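Local coordinates for hypothetical protein (Bacteroides caccae, PDB 4M8R) that is of unknown function but joins an Ig-like N-terminal domain to a WD40-like domain of the beta-propeller class, at residues H149-S154 with G166-N171. Numbering follows the deposited sequence.
Sequences HPDFRS and GLAEEN
Glu169 N donates to Asp151 OD2 at 2.8 Å, meeting this carboxylate oxygen on its syn side and 21° out of the carboxylate plane. The bond lies past the Arg153–Leu167 pair, on the turn side, and its acceptor is a side chain rather than backbone. Asp151 belongs to a type I turn running from His149 to Phe152; its CB points toward the neighbouring strand, and chi1 at 57° places CG between the backbone N and the carbonyl carbon. An alanine here would probably leave the N-H of Glu169 without this acceptor and the turn less firmly tied to the strand. Beyond the turn, Arg153 pairs antiparallel with Leu167: Leu167 N reaches Arg153 O at 2.8 Å, nearly straight, whereas the return bond from Arg153 N to Leu167 O is weak. The pair lies at the open end of a beta hairpin formed by strands 153-156 and 163-170, the first of them outermost in a four-stranded antiparallel sheet, consistent with one blade of a propeller. Phe152 sets its ring against Gly166, CE1 lying 3.3 Å from Gly166 CA, and a CB at that position would clash with the ring. Trp186 meets both the Phe152 and His149 rings edge-to-face. The methyl CB of Ala168 sits 3.8 Å from His149 ND1, while OE1 of Glu170 lies in the plane of the imidazole at its edge. NH2 of Arg153 lies near Leu167 CD1 and hydrogen-bonds Gln174, while NH1 forms a salt bridge with Asp259.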
ATOM      1  N   HIS A 149      29.145 -25.045   9.543  1.00 63.52           N
ATOM      2  CA  HIS A 149      28.024 -25.964   9.329  1.00 64.11           C
ATOM      3  C   HIS A 149      28.166 -26.631   7.957  1.00 63.04           C
ATOM      4  O   HIS A 149      27.423 -26.312   7.028  1.00 62.32           O
ATOM      5  CB  HIS A 149      26.684 -25.224   9.443  1.00 61.94           C
ATOM      6  CG  HIS A 149      26.427 -24.655  10.802  1.00 63.98           C
ATOM      7  ND1 HIS A 149      26.191 -25.444  11.908  1.00 67.55           N
ATOM      8  CD2 HIS A 149      26.381 -23.373  11.238  1.00 63.80           C
ATOM      9  CE1 HIS A 149      26.008 -24.672  12.965  1.00 66.93           C
ATOM     10  NE2 HIS A 149      26.118 -23.412  12.586  1.00 64.32           N
ATOM     11  N   PRO A 150      29.118 -27.572   7.830  1.00 63.51           N
ATOM     12  CA  PRO A 150      29.406 -28.186   6.531  1.00 63.28           C
ATOM     13  C   PRO A 150      28.256 -29.017   5.972  1.00 62.03           C
ATOM     14  O   PRO A 150      28.226 -29.290   4.779  1.00 61.23           O
ATOM     15  CB  PRO A 150      30.619 -29.075   6.820  1.00 66.40           C
ATOM     16  CG  PRO A 150      30.532 -29.382   8.273  1.00 67.50           C
ATOM     17  CD  PRO A 150      29.904 -28.182   8.918  1.00 65.41           C
ATOM     18  N   ASP A 151      27.320 -29.398   6.835  1.00 62.59           N
ATOM     19  CA  ASP A 151      26.155 -30.192   6.443  1.00 63.33           C
ATOM     20  C   ASP A 151      24.945 -29.327   6.054  1.00 60.25           C
ATOM     21  O   ASP A 151      23.828 -29.843   5.952  1.00 60.14           O
ATOM     22  CB  ASP A 151      25.770 -31.152   7.582  1.00 65.71           C
ATOM     23  CG  ASP A 151      25.485 -30.429   8.903  1.00 65.37           C
ATOM     24  OD1 ASP A 151      26.109 -29.373   9.171  1.00 64.73           O
ATOM     25  OD2 ASP A 151      24.643 -30.927   9.679  1.00 65.71           O
ATOM     26  N   PHE A 152      25.172 -28.030   5.830  1.00 56.71           N
ATOM     27  CA  PHE A 152      24.106 -27.079   5.503  1.00 52.69           C
ATOM     28  C   PHE A 152      23.257 -27.617   4.363  1.00 53.29           C
ATOM     29  O   PHE A 152      23.775 -28.021   3.327  1.00 55.26           O
ATOM     30  CB  PHE A 152      24.706 -25.715   5.136  1.00 50.69           C
ATOM     31  CG  PHE A 152      23.751 -24.549   5.256  1.00 47.27           C
ATOM     32  CD1 PHE A 152      22.879 -24.430   6.333  1.00 46.39           C
ATOM     33  CD2 PHE A 152      23.777 -23.526   4.316  1.00 45.80           C
ATOM     34  CE1 PHE A 152      22.030 -23.343   6.442  1.00 44.01           C
ATOM     35  CE2 PHE A 152      22.934 -22.432   4.425  1.00 43.40           C
ATOM     36  CZ  PHE A 152      22.058 -22.342   5.490  1.00 42.69           C
ATOM     37  N   ARG A 153      21.946 -27.600   4.567  1.00 52.95           N
ATOM     38  CA  ARG A 153      21.024 -28.422   3.798  1.00 53.85           C
ATOM     39  C   ARG A 153      19.720 -27.671   3.558  1.00 51.48           C
ATOM     40  O   ARG A 153      19.351 -26.811   4.350  1.00 49.94           O
ATOM     41  CB  ARG A 153      20.743 -29.670   4.622  1.00 56.49           C
ATOM     42  CG  ARG A 153      20.268 -30.882   3.859  1.00 59.34           C
ATOM     43  CD  ARG A 153      20.349 -32.101   4.764  1.00 62.68           C
ATOM     44  NE  ARG A 153      19.510 -31.947   5.957  1.00 61.68           N
ATOM     45  CZ  ARG A 153      18.424 -32.671   6.238  1.00 62.63           C
ATOM     46  NH1 ARG A 153      18.005 -33.640   5.426  1.00 64.29           N
ATOM     47  NH2 ARG A 153      17.752 -32.429   7.357  1.00 61.49           N
ATOM     48  N   SER A 154      19.022 -28.009   2.476  1.00 51.53           N
ATOM     49  CA  SER A 154      17.695 -27.456   2.200  1.00 50.56           C
ATOM     50  C   SER A 154      17.753 -25.934   2.144  1.00 47.64           C
ATOM     51  O   SER A 154      16.962 -25.233   2.777  1.00 45.62           O
ATOM     52  CB  SER A 154      16.699 -27.919   3.268  1.00 51.79           C
ATOM     53  OG  SER A 154      15.371 -27.616   2.888  1.00 53.51           O
ATOM     54  N   GLY A 166      18.722 -22.432   6.024  1.00 41.52           N
ATOM     55  CA  GLY A 166      18.830 -23.868   5.771  1.00 43.47           C
ATOM     56  C   GLY A 166      18.929 -24.644   7.072  1.00 44.92           C
ATOM     57  O   GLY A 166      18.909 -24.054   8.151  1.00 45.98           O
ATOM     58  N   LEU A 167      19.038 -25.964   6.969  1.00 46.86           N
ATOM     59  CA  LEU A 167      19.118 -26.828   8.141  1.00 48.75           C
ATOM     60  C   LEU A 167      20.533 -27.342   8.352  1.00 51.66           C
ATOM     61  O   LEU A 167      21.239 -27.643   7.387  1.00 52.95           O
ATOM     62  CB  LEU A 167      18.175 -28.017   7.982  1.00 49.42           C
ATOM     63  CG  LEU A 167      16.705 -27.673   7.758  1.00 48.36           C
ATOM     64  CD1 LEU A 167      15.905 -28.945   7.526  1.00 49.88           C
ATOM     65  CD2 LEU A 167      16.148 -26.889   8.936  1.00 47.19           C
ATOM     66  N   ALA A 168      20.933 -27.449   9.617  1.00 53.78           N
ATOM     67  CA  ALA A 168      22.232 -27.999   9.986  1.00 57.25           C
ATOM     68  C   ALA A 168      22.171 -28.647  11.365  1.00 62.13           C
ATOM     69  O   ALA A 168      21.315 -28.313  12.185  1.00 60.65           O
ATOM     70  CB  ALA A 168      23.292 -26.915   9.964  1.00 56.79           C
ATOM     71  N   GLU A 169      23.080 -29.589  11.604  1.00 69.28           N
ATOM     72  CA  GLU A 169      23.138 -30.306  12.871  1.00 72.09           C
ATOM     73  C   GLU A 169      23.632 -29.375  13.966  1.00 71.81           C
ATOM     74  O   GLU A 169      24.632 -28.684  13.792  1.00 72.24           O
ATOM     75  CB  GLU A 169      24.077 -31.508  12.763  1.00 77.86           C
ATOM     76  CG  GLU A 169      24.041 -32.447  13.961  1.00 82.39           C
ATOM     77  CD  GLU A 169      22.958 -33.507  13.854  1.00 85.05           C
ATOM     78  OE1 GLU A 169      21.898 -33.240  13.246  1.00 82.05           O
ATOM     79  OE2 GLU A 169      23.173 -34.618  14.379  1.00 88.94           O
ATOM     80  N   GLU A 170      22.921 -29.361  15.088  1.00 74.08           N
ATOM     81  CA  GLU A 170      23.318 -28.578  16.253  1.00 76.81           C
ATOM     82  C   GLU A 170      22.717 -29.217  17.495  1.00 77.28           C
ATOM     83  O   GLU A 170      21.503 -29.427  17.558  1.00 77.18           O
ATOM     84  CB  GLU A 170      22.841 -27.128  16.117  1.00 79.10           C
ATOM     85  CG  GLU A 170      23.381 -26.169  17.179  1.00 82.98           C
ATOM     86  CD  GLU A 170      24.780 -25.649  16.879  1.00 87.57           C
ATOM     87  OE1 GLU A 170      25.593 -26.392  16.287  1.00 92.66           O
ATOM     88  OE2 GLU A 170      25.068 -24.489  17.244  1.00 90.50           O
ATOM     89  N   ASN A 171      23.571 -29.532  18.468  1.00 77.00           N
ATOM     90  CA  ASN A 171      23.153 -30.218  19.689  1.00 78.37           C
ATOM     91  C   ASN A 171      22.381 -31.504  19.393  1.00 75.93           C
ATOM     92  O   ASN A 171      21.376 -31.801  20.035  1.00 76.24           O
ATOM     93  CB  ASN A 171      22.328 -29.281  20.585  1.00 79.17           C
ATOM     94  CG  ASN A 171      23.095 -28.031  20.987  1.00 79.74           C
ATOM     95  OD1 ASN A 171      24.310 -28.070  21.179  1.00 83.62           O
ATOM     96  ND2 ASN A 171      22.384 -26.917  21.129  1.00 76.76           N
TER